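Local coordinates for protein Cg10997-pa (PDB 2YV7) that may pass from a soluble globular form into membranes and act there as a chloride channel whose activity depends on pH, at residues R152-N155 / D156-A160; T199-T202 / A203-R206. One frame throughout, in Å; residues are numbered along the deposited sequence.

Contact 1: residues R152-N155 / D156-A160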
ATOM      1  N   ARG A 152       0.091  -4.094 -18.117  1.00 25.55           N
ATOM      2  CA  ARG A 152       0.987  -4.732 -19.118  1.00 25.88           C
ATOM      3  C   ARG A 152       2.339  -4.118 -19.139  1.00 22.15           C
ATOM      4  O   ARG A 152       3.341  -4.810 -19.236  1.00 26.06           O
ATOM      5  CB  ARG A 152       0.292  -4.747 -20.491  1.00 23.22           C
ATOM      6  CG  ARG A 152       1.098  -5.312 -21.701  1.00 24.57           C
ATOM      7  CD  ARG A 152       1.552  -6.753 -21.440  1.00 24.84           C
ATOM      8  NE  ARG A 152       2.368  -7.332 -22.551  1.00 25.29           N
ATOM      9  CZ  ARG A 152       1.825  -7.979 -23.583  1.00 28.55           C
ATOM     10  NH1 ARG A 152       0.513  -8.090 -23.638  1.00 27.19           N
ATOM     11  NH2 ARG A 152       2.594  -8.517 -24.541  1.00 27.34           N
ATOM     12  N   LYS A 153       2.393  -2.801 -19.091  1.00 24.48           N
ATOM     13  CA  LYS A 153       3.677  -2.062 -19.018  1.00 22.63           C
ATOM     14  C   LYS A 153       4.455  -2.471 -17.803  1.00 27.03           C
ATOM     15  O   LYS A 153       5.663  -2.760 -17.897  1.00 25.43           O
ATOM     16  CB  LYS A 153       3.476  -0.540 -19.034  1.00 26.29           C
ATOM     17  CG  LYS A 153       2.641   0.109 -20.202  1.00 32.29           C
ATOM     18  CD  LYS A 153       2.948  -0.350 -21.570  1.00 36.38           C
ATOM     19  CE  LYS A 153       1.770   0.147 -22.547  1.00 34.22           C
ATOM     20  NZ  LYS A 153       1.299   1.552 -22.161  1.00 34.29           N
ATOM     21  N   ILE A 154       3.782  -2.541 -16.647  1.00 23.62           N
ATOM     22  CA  ILE A 154       4.469  -2.985 -15.410  1.00 22.55           C
ATOM     23  C   ILE A 154       4.940  -4.419 -15.552  1.00 22.94           C
ATOM     24  O   ILE A 154       6.042  -4.752 -15.267  1.00 25.25           O
ATOM     25  CB  ILE A 154       3.554  -2.762 -14.166  1.00 21.19           C
ATOM     26  CG1 ILE A 154       3.247  -1.253 -14.076  1.00 21.83           C
ATOM     27  CG2 ILE A 154       4.151  -3.366 -12.902  1.00 24.64           C
ATOM     28  CD1 ILE A 154       1.991  -0.832 -13.107  1.00 20.23           C
ATOM     29  N   ASN A 155       4.082  -5.292 -16.078  1.00 25.01           N
ATOM     30  CA  ASN A 155       4.506  -6.662 -16.295  1.00 23.01           C
ATOM     31  C   ASN A 155       5.793  -6.760 -17.151  1.00 21.53           C
ATOM     32  O   ASN A 155       6.697  -7.544 -16.855  1.00 23.46           O
ATOM     33  CB  ASN A 155       3.395  -7.425 -17.022  1.00 23.56           C
ATOM     34  CG  ASN A 155       3.834  -8.862 -17.371  1.00 31.35           C
ATOM     35  OD1 ASN A 155       4.311  -9.165 -18.512  1.00 27.98           O
ATOM     36  ND2 ASN A 155       3.696  -9.733 -16.417  1.00 24.66           N
ATOM     37  N   ASP A 156       5.816  -5.992 -18.219  1.00 27.79           N
ATOM     38  CA  ASP A 156       6.885  -6.085 -19.217  1.00 27.08           C
ATOM     39  C   ASP A 156       8.182  -5.478 -18.678  1.00 29.08           C
ATOM     40  O   ASP A 156       9.275  -6.081 -18.840  1.00 30.11           O
ATOM     41  CB  ASP A 156       6.360  -5.493 -20.537  1.00 25.10           C
ATOM     42  CG  ASP A 156       5.385  -6.428 -21.232  1.00 23.92           C
ATOM     43  OD1 ASP A 156       5.075  -7.533 -20.722  1.00 27.66           O
ATOM     44  OD2 ASP A 156       4.992  -6.050 -22.323  1.00 28.97           O
ATOM     45  N   HIS A 157       8.082  -4.387 -17.917  1.00 27.93           N
ATOM     46  CA  HIS A 157       9.234  -3.955 -17.025  1.00 23.77           C
ATOM     47  C   HIS A 157       9.813  -5.092 -16.141  1.00 29.50           C
ATOM     48  O   HIS A 157      10.995  -5.391 -16.207  1.00 30.76           O
ATOM     49  CB  HIS A 157       8.795  -2.786 -16.118  1.00 27.43           C
ATOM     50  CG  HIS A 157       9.871  -2.303 -15.181  1.00 29.81           C
ATOM     51  ND1 HIS A 157      10.107  -2.877 -13.941  1.00 33.62           N
ATOM     52  CD2 HIS A 157      10.742  -1.280 -15.289  1.00 28.92           C
ATOM     53  CE1 HIS A 157      11.136  -2.266 -13.359  1.00 27.89           C
ATOM     54  NE2 HIS A 157      11.517  -1.276 -14.150  1.00 33.11           N
ATOM     55  N   LEU A 158       8.975  -5.715 -15.310  1.00 24.19           N
ATOM     56  CA  LEU A 158       9.364  -6.802 -14.442  1.00 29.44           C
ATOM     57  C   LEU A 158      10.033  -7.972 -15.210  1.00 31.24           C
ATOM     58  O   LEU A 158      11.056  -8.524 -14.775  1.00 36.10           O
ATOM     59  CB  LEU A 158       8.147  -7.282 -13.666  1.00 26.26           C
ATOM     60  CG  LEU A 158       7.675  -6.324 -12.534  1.00 23.53           C
ATOM     61  CD1 LEU A 158       6.335  -6.693 -12.071  1.00 24.29           C
ATOM     62  CD2 LEU A 158       8.794  -6.295 -11.346  1.00 25.88           C
ATOM     63  N   SER A 159       9.426  -8.331 -16.336  1.00 31.15           N
ATOM     64  CA  SER A 159       9.911  -9.408 -17.197  1.00 34.78           C
ATOM     65  C   SER A 159      11.298  -9.025 -17.736  1.00 30.68           C
ATOM     66  O   SER A 159      12.218  -9.875 -17.734  1.00 32.53           O
ATOM     67  CB  SER A 159       8.856  -9.598 -18.321  1.00 30.91           C
ATOM     68  OG  SER A 159       9.211 -10.604 -19.248  1.00 43.37           O
ATOM     69  N   ALA A 160      11.473  -7.770 -18.166  1.00 27.95           N
ATOM     70  CA  ALA A 160      12.752  -7.306 -18.762  1.00 33.57           C
ATOM     71  C   ALA A 160      13.833  -7.261 -17.685  1.00 35.36           C
ATOM     72  O   ALA A 160      14.968  -7.684 -17.923  1.00 40.48           O
ATOM     73  CB  ALA A 160      12.632  -5.979 -19.394  1.00 32.59           C
TER
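Arg152 and Asp156 form a salt bridge one turn apart on helix 141-161. Arg152 NE donates to Asp156 OD2 at 2.9 Å, with an N-H...O angle of 150°. The oxygen is met on its syn side, somewhat above the carboxylate plane. Asp156 OD1 is farther from Arg152 NE, at 3.3 Å. The guanidinium and carboxylate planes stand 79° apart, so the two groups do not pair flat in the two-bond way. The Arg152 chain is bent at its second torsion (chi2 58°), and this brings NE rather than the terminal nitrogens to the acid.

The backbone supplies four regular helical bonds. Asp156 N binds Arg152 O at 2.9 Å, so Asp156 meets Arg152 through both backbone and side chain. His157 N to Lys153 O is also 2.9 Å. Leu158 N to Ile154 O is 3.1 Å and almost straight. Ser159 N to Asn155 O is 2.9 Å.

Apolar contact falls on Ile154 and Leu158. They lie side by side and point the same way, with Ile154 CG2 4.1 Å from Leu158 CD1. Ile154 also touches Leu124, while Leu158 reaches Ala203 and Tyr207. Asn155 is buried against Leu201, Ala203 and Leu204. With an alanine here, the space against Leu201 and Leu204 is likely to be left underfilled, and the start of helix 202-212 would probably lose the polar group that faces it. The helix is thus amphipathic: an ion pair marks its exposed side, and aliphatic side chains with one buried amide face the neighbouring helices.

Contact 2: residues T199-T202 / A203-R206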
ATOM      1  N   THR A 199      -4.008 -13.983 -16.821  1.00 28.08           N
ATOM      2  CA  THR A 199      -2.967 -14.957 -16.431  1.00 32.54           C
ATOM      3  C   THR A 199      -1.689 -14.891 -17.261  1.00 33.64           C
ATOM      4  O   THR A 199      -0.634 -15.381 -16.854  1.00 35.04           O
ATOM      5  CB  THR A 199      -3.511 -16.364 -16.460  1.00 37.25           C
ATOM      6  OG1 THR A 199      -4.116 -16.597 -17.744  1.00 37.10           O
ATOM      7  CG2 THR A 199      -4.548 -16.532 -15.349  1.00 37.48           C
ATOM      8  N   HIS A 200      -1.755 -14.236 -18.405  1.00 31.40           N
ATOM      9  CA  HIS A 200      -0.581 -14.160 -19.267  1.00 31.27           C
ATOM     10  C   HIS A 200       0.383 -13.058 -18.837  1.00 31.74           C
ATOM     11  O   HIS A 200       1.484 -12.895 -19.422  1.00 28.04           O
ATOM     12  CB  HIS A 200      -0.989 -14.011 -20.734  1.00 30.27           C
ATOM     13  CG  HIS A 200      -1.776 -12.780 -21.009  1.00 31.80           C
ATOM     14  ND1 HIS A 200      -1.185 -11.616 -21.434  1.00 31.53           N
ATOM     15  CD2 HIS A 200      -3.106 -12.530 -20.929  1.00 25.77           C
ATOM     16  CE1 HIS A 200      -2.120 -10.688 -21.586  1.00 33.62           C
ATOM     17  NE2 HIS A 200      -3.286 -11.212 -21.257  1.00 33.35           N
ATOM     18  N   LEU A 201       0.006 -12.351 -17.758  1.00 27.57           N
ATOM     19  CA  LEU A 201       0.910 -11.386 -17.177  1.00 24.15           C
ATOM     20  C   LEU A 201       1.810 -12.087 -16.181  1.00 29.63           C
ATOM     21  O   LEU A 201       1.778 -11.814 -14.976  1.00 27.65           O
ATOM     22  CB  LEU A 201       0.167 -10.180 -16.586  1.00 25.34           C
ATOM     23  CG  LEU A 201      -0.673  -9.361 -17.585  1.00 26.90           C
ATOM     24  CD1 LEU A 201      -1.260  -8.026 -16.995  1.00 26.54           C
ATOM     25  CD2 LEU A 201       0.117  -9.080 -18.942  1.00 25.58           C
ATOM     26  N   THR A 202       2.630 -13.005 -16.688  1.00 24.55           N
ATOM     27  CA  THR A 202       3.421 -13.885 -15.820  1.00 30.55           C
ATOM     28  C   THR A 202       4.321 -13.176 -14.807  1.00 23.56           C
ATOM     29  O   THR A 202       4.370 -13.594 -13.643  1.00 30.98           O
ATOM     30  CB  THR A 202       4.217 -14.921 -16.666  1.00 30.87           C
ATOM     31  OG1 THR A 202       3.273 -15.673 -17.442  1.00 38.31           O
ATOM     32  CG2 THR A 202       4.890 -15.955 -15.762  1.00 37.34           C
ATOM     33  N   ALA A 203       5.009 -12.125 -15.227  1.00 23.96           N
ATOM     34  CA  ALA A 203       6.008 -11.446 -14.321  1.00 22.09           C
ATOM     35  C   ALA A 203       5.266 -10.688 -13.199  1.00 25.54           C
ATOM     36  O   ALA A 203       5.734 -10.611 -12.029  1.00 25.76           O
ATOM     37  CB  ALA A 203       6.869 -10.544 -15.085  1.00 23.71           C
ATOM     38  N   LEU A 204       4.120 -10.131 -13.569  1.00 23.52           N
ATOM     39  CA  LEU A 204       3.249  -9.438 -12.602  1.00 27.88           C
ATOM     40  C   LEU A 204       2.668 -10.413 -11.573  1.00 26.10           C
ATOM     41  O   LEU A 204       2.617 -10.121 -10.374  1.00 24.75           O
ATOM     42  CB  LEU A 204       2.172  -8.627 -13.344  1.00 24.83           C
ATOM     43  CG  LEU A 204       1.368  -7.672 -12.410  1.00 24.19           C
ATOM     44  CD1 LEU A 204       2.274  -6.619 -11.692  1.00 26.86           C
ATOM     45  CD2 LEU A 204       0.202  -7.012 -13.164  1.00 27.33           C
ATOM     46  N   TRP A 205       2.245 -11.589 -12.030  1.00 23.81           N
ATOM     47  CA  TRP A 205       1.659 -12.558 -11.097  1.00 24.59           C
ATOM     48  C   TRP A 205       2.758 -13.062 -10.183  1.00 29.91           C
ATOM     49  O   TRP A 205       2.549 -13.239  -8.989  1.00 29.54           O
ATOM     50  CB  TRP A 205       0.947 -13.682 -11.883  1.00 26.17           C
ATOM     51  CG  TRP A 205      -0.444 -13.324 -12.183  1.00 28.44           C
ATOM     52  CD1 TRP A 205      -1.024 -13.167 -13.426  1.00 26.17           C
ATOM     53  CD2 TRP A 205      -1.473 -13.039 -11.214  1.00 25.62           C
ATOM     54  NE1 TRP A 205      -2.339 -12.820 -13.274  1.00 27.40           N
ATOM     55  CE2 TRP A 205      -2.651 -12.731 -11.943  1.00 28.91           C
ATOM     56  CE3 TRP A 205      -1.499 -13.028  -9.796  1.00 25.99           C
ATOM     57  CZ2 TRP A 205      -3.871 -12.418 -11.322  1.00 24.99           C
ATOM     58  CZ3 TRP A 205      -2.723 -12.686  -9.138  1.00 25.91           C
ATOM     59  CH2 TRP A 205      -3.894 -12.392  -9.918  1.00 28.10           C
ATOM     60  N   ARG A 206       3.958 -13.187 -10.732  1.00 27.29           N
ATOM     61  CA  ARG A 206       5.132 -13.627  -9.940  1.00 27.41           C
ATOM     62  C   ARG A 206       5.478 -12.538  -8.892  1.00 29.57           C
ATOM     63  O   ARG A 206       5.785 -12.844  -7.748  1.00 27.75           O
ATOM     64  CB  ARG A 206       6.285 -13.928 -10.869  1.00 32.26           C
ATOM     65  CG  ARG A 206       7.599 -14.366 -10.176  1.00 37.18           C
ATOM     66  CD  ARG A 206       8.734 -14.786 -11.181  1.00 40.81           C
ATOM     67  NE  ARG A 206       8.735 -14.082 -12.477  1.00 48.57           N
ATOM     68  CZ  ARG A 206       8.417 -14.651 -13.659  1.00 50.28           C
ATOM     69  NH1 ARG A 206       8.077 -15.947 -13.726  1.00 52.86           N
ATOM     70  NH2 ARG A 206       8.438 -13.931 -14.789  1.00 49.72           N
TER
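The Ala203 methyl lies against the Thr202 backbone in the first turn of helix 202-212, with Ala203 CB 3.7 Å from Thr202 C. Leu204 comes next and packs back on Leu201, with Leu204 CB 4.1 Å from Leu201 CB. Leu204 also touches Leu182 of helix 173-193.

Trp205 N donates to Leu201 O at 3.0 Å, and the bond lies nearly in line with the carbonyl. The same oxygen is approached by the indole, with Trp205 CD1 3.5 Å from Leu201 O. With CG anti to its own carbonyl carbon (chi1 -88°), the indole points back toward the loop before the helix. There Trp205 NE1 lies 3.9 Å from Thr199 CA. Trp205 NE1 is hydrogen-bonded to Pro198 O, which ties the ring to the chain before the helix. Ile254, Pro255 and Ile256 also touch the ring.

Arg206 N binds Thr202 O at 3.0 Å. The Arg206 side chain bends at chi3 (32°) and folds back along the helix. One face of its guanidinium sits over Thr202 O, too far for a bond. Arg206 NH1 comes 3.8 Å from Thr202 CG2.

Before the helix, Leu201 centres an inverse gamma turn, closed by a weak bond from Thr202 N to His200 O. Leu201 is also the N-cap residue. The arrangement is a helix N-terminus entered through a tight turn, in the helical C-terminal part of a GST fold.

Overall arrangement
Contacts 1 and 2 lie on the same side of the chain's centre, and their own centres are about 9 Å apart. They are separate in sequence, with helix 173-193 between them. Asn155 joins them: its amide end rests against the backbone of Leu201 to Leu204, where helix 202-212 begins. Arg152 also touches Leu201. Helix 141-161 therefore packs against the first turn of helix 202-212. The calcium ion is held by His83, Pro85, Leu95 and Asn97, none of which belongs to either contact. Both contacts also lie outside residues 42-66, the segment predicted to span the membrane after insertion.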